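Local coordinates for Hut operon positive regulatory protein (Bacillus subtilis, PDB 4H4L) that binds regulatory sequences on the hut mRNA when histidine is present, suppressing transcription termination and switching on the operon for histidine utilization, at residues 25-30 with 37-42; 62-65 with 71-74; 84-89 with 98-103. The protein carries 1 engineered substitution. All coordinates share one frame; numbering follows the deposited sequence.

Contact 1 (25-30 with 37-42); sequences TQVEEL and VCLGKV
Val27 and Val37 meet methyl to methyl, CG1 of Val27 lying 3.5 Å from CG1 of Val37. The two side chains approach at a slant. Val27 stands against both Val37 and Leu39, one methyl to each. CG1, anti to its own backbone N (chi1 179°), goes to Val37. The other branch faces the next strand residue on the same side, Leu39: Val27 CG2 and Leu39 CD1 come tip to tip at 4.1 Å. Val37 in turn stands against both Val27 and Leu30. Its CG1 sits between its backbone N and carbonyl carbon (chi1 67°) and takes the methyl of Val27. Its CG2 is left for the helix turn that follows, where Leu30 CD1 lies 4.3 Å away. Val27 and Leu30, three residues apart on the helix, thus meet Val37 and Leu39, alternate residues of the strand. No hydrogen bond crosses between the segments, and the contact is wholly apolar. The helix runs nearly antiparallel to the strand, at 154°, with the axes of the short segments 9.1 Å apart at their closest. Leu16 of helix 9-17 joins the cluster, touching Leu30, Val37 and Leu39. Helix 26-32 thus packs beside helix 9-17 over one end of strand 36-44, an outer strand of the chain's antiparallel sheet. Cys38 points away from this helix, and its side chain meets Ala57 of helix 47-60.

Contact 2 (62-65 with 71-74); sequences GVIQ and ESHA. With ZN (zinc ion), chain N; HIS (histidine), chain M.
Gln65 and Glu71 are joined by a hydrogen bond from backbone to side chain: Gln65 N donates to Glu71 OE1 at 2.6 Å. The N-H...O angle is 150°, and the donor comes from above the carboxylate plane. Glu71 reaches it with a bent chain. CG is anti to the carbonyl carbon (chi1 -61°), and a turn at chi2 carries the carboxylate back to the loop. Glu71 CG then lies 4.0 Å from Gln65 CB, where the two side chains cross at about a right angle. Ile64 slides past Glu71 in the opposite direction. Its CG1 lies between its backbone N and carbonyl carbon (chi1 76°). This branch ends in CD1, which rests 3.6 Å from the backbone O of Glu71 and 3.9 Å from Ser72 OG. The other carboxylate oxygen of Glu71, OE2, forms a salt bridge with Arg108. With an alanine at Glu71, Gln65 N would probably lose this acceptor and Arg108 its carboxylate mate. His73 turns away from the loop, and its NE2 binds the zinc ion at 2.1 Å. NE2 of the bound histidine is a ligand at 2.0 Å. His77 of the same chain and His138 of a neighbouring subunit also bind the metal. The contact fastens the loop after helix 47-60 to the first turn of helix 70-87. Arg108 of strand 99-109 also hydrogen-bonds Val63 O, tying both to the sheet, while His73 faces the subunit interface.

Contact 3 (84-89 with 98-103); sequences HGVTRG and RTVGLR. With HIS (histidine), chain Q.
Helix 70-87 ends at Thr87; Arg88, the next residue, leaves helical geometry with a positive phi (62°), and the nearest backbones are Val86 and Val100, their CA atoms 8.7 Å apart. Thr87 O meets the guanidinium of Arg98, just before strand 99-109. Arg98 NH2 donates to Thr87 O at 2.9 Å, with an N-H...O angle of 133°; the oxygen lies tilted from the guanidinium plane. The Arg98 chain is extended from CG to NE, and its NE is held by Leu92 O. Arg88 instead bends at chi2 and chi3 and folds back on its own helix end. There Arg88 NH2 gives a bond to Val86 O at 2.6 Å, in the guanidinium plane. Arg88 NH1 pairs with Glu81 of a neighbouring subunit. Farther along, Val86 CG1 meets Val100 CG1 at 3.9 Å, and Val86 CG2 lies 4.4 Å from Leu102 CD2. The bound histidine rests beside both arginines. Arg98 NH1 makes a weak bond to ligand ND1 at 3.4 Å. Ligand CE1 lies at the edge of the Arg88 guanidinium. Arg88 and Arg98 line the histidine pocket of HutP together with Leu97, Ile129, Gly130, Ala131 and His138; Tyr69 OH of a neighbouring subunit also hydrogen-bonds the ligand.

How the contacts relate
From the N terminus, contact 1 comes first and closes the short turn from helix 26-32 into strand 36-44. Contact 2 follows, closing the loop that leads into helix 70-87. Contact 3 closes the connection from the end of that helix to strand 99-109. The three lie in series; none encloses or crosses another. Contacts 1 and 2 touch where Cys38 packs on Val63. Contacts 1 and 3 meet in the sheet, where strands 36-44 and 99-109 are neighbours and Val42 O probably accepts a bond from Leu102 N. Contacts 2 and 3 share helix 70-87 but stay about 12 Å apart at their nearest atoms, each beside a different bound histidine.

Contact 1 (25-30 with 37-42)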
# COMPACT_ATOMS: atom_id res chain seq x y z
N THR A 25 18.75 33.46 -7.59
CA THR A 25 20.21 33.59 -7.68
C THR A 25 20.88 32.26 -7.98
O THR A 25 21.32 32.03 -9.09
CB THR A 25 20.85 34.10 -6.37
OG1 THR A 25 19.84 34.60 -5.47
CG2 THR A 25 21.94 35.16 -6.66
N GLN A 26 20.98 31.42 -6.94
CA GLN A 26 21.51 30.05 -7.01
C GLN A 26 20.85 29.17 -8.09
O GLN A 26 21.44 28.18 -8.53
CB GLN A 26 21.36 29.38 -5.64
CG GLN A 26 21.72 27.89 -5.63
CD GLN A 26 21.41 27.22 -4.30
OE1 GLN A 26 20.99 27.87 -3.33
NE2 GLN A 26 21.61 25.91 -4.25
N VAL A 27 19.62 29.53 -8.46
CA VAL A 27 18.93 29.00 -9.63
C VAL A 27 19.81 29.20 -10.86
O VAL A 27 20.06 28.26 -11.63
CB VAL A 27 17.59 29.75 -9.86
CG1 VAL A 27 16.87 29.23 -11.09
CG2 VAL A 27 16.68 29.67 -8.63
N GLU A 28 20.25 30.45 -11.03
CA GLU A 28 21.12 30.89 -12.14
C GLU A 28 22.40 30.05 -12.23
O GLU A 28 22.74 29.56 -13.31
CB GLU A 28 21.42 32.38 -11.96
CG GLU A 28 22.49 33.00 -12.85
CD GLU A 28 22.87 34.41 -12.40
OE1 GLU A 28 22.70 34.72 -11.20
OE2 GLU A 28 23.33 35.21 -13.25
N GLU A 29 23.09 29.87 -11.10
CA GLU A 29 24.20 28.94 -10.98
C GLU A 29 23.92 27.56 -11.62
O GLU A 29 24.74 27.03 -12.38
CB GLU A 29 24.60 28.79 -9.50
N LEU A 30 22.76 26.99 -11.28
CA LEU A 30 22.33 25.67 -11.77
C LEU A 30 22.01 25.71 -13.26
O LEU A 30 22.38 24.81 -14.05
CB LEU A 30 21.06 25.26 -11.02
CG LEU A 30 21.18 24.65 -9.64
CD1 LEU A 30 19.93 24.95 -8.84
CD2 LEU A 30 21.38 23.16 -9.82
N VAL A 37 15.58 24.23 -14.53
CA VAL A 37 15.28 24.23 -13.11
C VAL A 37 14.17 25.17 -12.74
O VAL A 37 14.07 26.26 -13.26
CB VAL A 37 16.52 24.53 -12.23
CG1 VAL A 37 17.02 25.96 -12.42
CG2 VAL A 37 16.21 24.24 -10.77
N CYS A 38 13.36 24.73 -11.78
CA CYS A 38 12.07 25.32 -11.54
C CYS A 38 11.70 25.18 -10.07
O CYS A 38 11.94 24.14 -9.45
CB CYS A 38 11.07 24.61 -12.46
SG CYS A 38 9.37 24.65 -11.94
N LEU A 39 11.13 26.24 -9.50
CA LEU A 39 10.77 26.27 -8.08
C LEU A 39 9.35 26.74 -7.92
O LEU A 39 8.77 27.27 -8.86
CB LEU A 39 11.70 27.21 -7.31
CG LEU A 39 13.18 26.82 -7.27
CD1 LEU A 39 13.90 27.72 -6.29
CD2 LEU A 39 13.34 25.37 -6.87
N GLY A 40 8.79 26.55 -6.73
CA GLY A 40 7.42 26.98 -6.47
C GLY A 40 6.86 26.55 -5.14
O GLY A 40 7.53 25.85 -4.39
N LYS A 41 5.61 26.94 -4.87
CA LYS A 41 4.93 26.70 -3.61
C LYS A 41 3.44 26.38 -3.76
O LYS A 41 2.69 27.03 -4.49
CB LYS A 41 5.07 27.91 -2.68
CG LYS A 41 6.29 27.87 -1.77
CD LYS A 41 6.35 29.12 -0.91
CE LYS A 41 6.81 30.34 -1.73
NZ LYS A 41 8.20 30.19 -2.26
N VAL A 42 3.01 25.37 -3.02
CA VAL A 42 1.62 24.93 -3.03
C VAL A 42 1.28 24.40 -1.64
O VAL A 42 2.08 23.67 -1.02
CB VAL A 42 1.35 23.89 -4.16
CG1 VAL A 42 2.17 22.62 -3.99
CG2 VAL A 42 -0.15 23.58 -4.29

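Contact 2 (62-65 with 71-74)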
# COMPACT_ATOMS: atom_id res chain seq x y z
N GLY A 62 10.63 26.29 -18.64
CA GLY A 62 11.07 25.53 -19.80
C GLY A 62 11.17 24.06 -19.51
O GLY A 62 11.42 23.25 -20.39
N VAL A 63 10.92 23.73 -18.25
CA VAL A 63 11.31 22.46 -17.65
C VAL A 63 10.80 21.19 -18.33
O VAL A 63 11.55 20.23 -18.47
CB VAL A 63 11.00 22.49 -16.15
CG1 VAL A 63 11.52 21.24 -15.46
CG2 VAL A 63 11.64 23.74 -15.55
N ILE A 64 9.54 21.19 -18.77
CA ILE A 64 9.08 20.15 -19.70
C ILE A 64 8.24 20.70 -20.87
O ILE A 64 7.49 21.67 -20.72
CB ILE A 64 8.36 18.95 -18.99
CG1 ILE A 64 6.95 19.29 -18.56
CG2 ILE A 64 9.17 18.42 -17.82
CD1 ILE A 64 5.98 18.14 -18.72
N GLN A 65 8.38 20.06 -22.02
CA GLN A 65 7.59 20.32 -23.21
C GLN A 65 6.11 20.32 -22.85
O GLN A 65 5.63 19.37 -22.26
CB GLN A 65 7.88 19.21 -24.21
CG GLN A 65 7.40 19.47 -25.63
CD GLN A 65 7.36 18.21 -26.48
OE1 GLN A 65 8.04 17.22 -26.20
NE2 GLN A 65 6.55 18.24 -27.54
N GLU A 71 6.61 13.65 -21.90
CA GLU A 71 7.29 14.37 -20.83
C GLU A 71 6.40 14.52 -19.62
O GLU A 71 6.89 14.64 -18.49
CB GLU A 71 7.75 15.75 -21.30
CG GLU A 71 8.73 15.74 -22.46
CD GLU A 71 9.85 16.74 -22.27
OE1 GLU A 71 9.63 17.80 -21.67
OE2 GLU A 71 10.98 16.49 -22.74
N SER A 72 5.09 14.54 -19.86
CA SER A 72 4.13 14.64 -18.77
C SER A 72 4.07 13.36 -17.98
O SER A 72 4.01 13.39 -16.76
CB SER A 72 2.74 14.96 -19.28
OG SER A 72 2.74 16.29 -19.71
N HIS A 73 4.09 12.23 -18.68
CA HIS A 73 4.11 10.92 -18.02
C HIS A 73 5.29 10.74 -17.09
O HIS A 73 5.16 10.13 -16.03
CB HIS A 73 4.07 9.82 -19.04
CG HIS A 73 3.88 8.46 -18.45
ND1 HIS A 73 4.90 7.72 -18.02
CD2 HIS A 73 2.73 7.71 -18.24
CE1 HIS A 73 4.44 6.55 -17.55
NE2 HIS A 73 3.11 6.55 -17.68
N ALA A 74 6.45 11.28 -17.45
CA ALA A 74 7.61 11.21 -16.59
C ALA A 74 7.38 12.11 -15.40
O ALA A 74 7.64 11.75 -14.26
CB ALA A 74 8.85 11.66 -17.36
ZN ZN N . 1.70 5.83 -16.23
N HIS M . -2.77 11.91 -14.45
CA HIS M . -1.82 10.84 -14.83
C HIS M . -1.16 11.24 -16.08
O HIS M . -0.59 12.32 -16.05
CB HIS M . -2.50 9.48 -15.02
CG HIS M . -1.53 8.33 -15.13
ND1 HIS M . -1.67 7.16 -14.44
CD2 HIS M . -0.35 8.22 -15.83
CE1 HIS M . -0.65 6.35 -14.72
NE2 HIS M . 0.15 7.01 -15.57
OXT HIS M . -1.16 10.51 -17.08

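Contact 3 (84-89 with 98-103)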
# COMPACT_ATOMS: atom_id res chain seq x y z
N HIS A 84 5.20 9.86 -2.26
CA HIS A 84 5.33 8.71 -1.36
C HIS A 84 6.11 9.08 -0.13
O HIS A 84 5.79 8.63 0.96
CB HIS A 84 5.94 7.48 -2.01
CG HIS A 84 4.93 6.53 -2.59
ND1 HIS A 84 4.66 6.48 -3.93
CD2 HIS A 84 4.10 5.57 -1.98
CE1 HIS A 84 3.71 5.52 -4.17
NE2 HIS A 84 3.37 4.96 -2.98
N GLY A 85 7.13 9.93 -0.29
CA GLY A 85 7.91 10.45 0.81
C GLY A 85 7.07 11.31 1.71
O GLY A 85 7.09 11.16 2.92
N VAL A 86 6.33 12.22 1.10
CA VAL A 86 5.47 13.13 1.88
C VAL A 86 4.39 12.39 2.67
O VAL A 86 4.12 12.74 3.83
CB VAL A 86 4.82 14.18 0.97
CG1 VAL A 86 3.75 14.97 1.74
CG2 VAL A 86 5.89 15.10 0.42
N THR A 87 3.77 11.38 2.06
CA THR A 87 2.53 10.83 2.60
C THR A 87 2.68 9.54 3.41
O THR A 87 1.86 9.28 4.27
CB THR A 87 1.51 10.64 1.50
OG1 THR A 87 2.07 9.75 0.55
CG2 THR A 87 1.22 11.96 0.80
N ARG A 88 3.71 8.74 3.12
CA ARG A 88 4.11 7.59 3.95
C ARG A 88 3.06 6.45 4.11
O ARG A 88 2.68 6.12 5.24
CB ARG A 88 4.66 8.07 5.31
CG ARG A 88 6.12 8.54 5.18
CD ARG A 88 6.45 9.78 5.98
NE ARG A 88 5.48 10.84 5.73
CZ ARG A 88 4.54 11.21 6.59
NH1 ARG A 88 4.49 10.62 7.78
NH2 ARG A 88 3.66 12.17 6.28
N GLY A 89 2.61 5.88 3.00
CA GLY A 89 1.76 4.69 3.04
C GLY A 89 0.40 4.84 2.41
O GLY A 89 -0.06 3.98 1.69
N ARG A 98 -5.46 15.34 7.01
CA ARG A 98 -4.20 16.06 7.08
C ARG A 98 -4.04 16.92 5.84
O ARG A 98 -4.79 16.78 4.82
CB ARG A 98 -3.02 15.11 7.23
CG ARG A 98 -2.82 14.22 6.04
CD ARG A 98 -1.90 13.10 6.43
NE ARG A 98 -1.81 12.09 5.40
CZ ARG A 98 -0.96 11.07 5.43
NH1 ARG A 98 -0.09 10.96 6.44
NH2 ARG A 98 -0.94 10.18 4.45
N THR A 99 -3.05 17.81 5.93
CA THR A 99 -2.82 18.80 4.91
C THR A 99 -1.35 19.15 4.83
O THR A 99 -0.62 18.91 5.80
CB THR A 99 -3.68 20.05 5.17
OG1 THR A 99 -3.63 20.90 4.02
CG2 THR A 99 -3.21 20.82 6.40
N VAL A 100 -0.94 19.67 3.66
CA VAL A 100 0.44 20.03 3.37
C VAL A 100 0.61 21.51 3.00
O VAL A 100 -0.22 22.11 2.34
CB VAL A 100 1.01 19.24 2.19
CG1 VAL A 100 1.21 17.78 2.55
CG2 VAL A 100 0.10 19.36 0.99
N GLY A 101 1.72 22.08 3.43
CA GLY A 101 2.21 23.32 2.89
C GLY A 101 3.57 22.95 2.32
O GLY A 101 4.55 22.76 3.07
N LEU A 102 3.64 22.80 0.99
CA LEU A 102 4.90 22.40 0.40
C LEU A 102 5.64 23.55 -0.26
O LEU A 102 5.10 24.65 -0.43
CB LEU A 102 4.71 21.23 -0.55
CG LEU A 102 4.26 19.89 0.05
CD1 LEU A 102 4.15 18.86 -1.06
CD2 LEU A 102 5.23 19.39 1.11
N ARG A 103 6.90 23.29 -0.58
CA ARG A 103 7.63 24.03 -1.58
C ARG A 103 8.23 22.91 -2.41
O ARG A 103 8.55 21.87 -1.86
CB ARG A 103 8.74 24.87 -0.94
CG ARG A 103 9.56 25.67 -1.96
CD ARG A 103 10.67 26.53 -1.35
NE ARG A 103 11.54 27.13 -2.38
CZ ARG A 103 12.73 27.69 -2.16
NH1 ARG A 103 13.23 27.77 -0.93
NH2 ARG A 103 13.42 28.19 -3.17
N HIS Q . -3.56 14.97 10.57
CA HIS Q . -2.19 14.61 11.03
C HIS Q . -1.88 15.53 12.12
O HIS Q . -2.80 15.78 12.89
CB HIS Q . -1.17 14.79 9.92
CG HIS Q . 0.09 13.93 10.06
ND1 HIS Q . 0.53 13.10 9.07
CD2 HIS Q . 0.98 13.81 11.09
CE1 HIS Q . 1.64 12.49 9.47
NE2 HIS Q . 1.92 12.94 10.68
OXT HIS Q . -0.75 16.02 12.25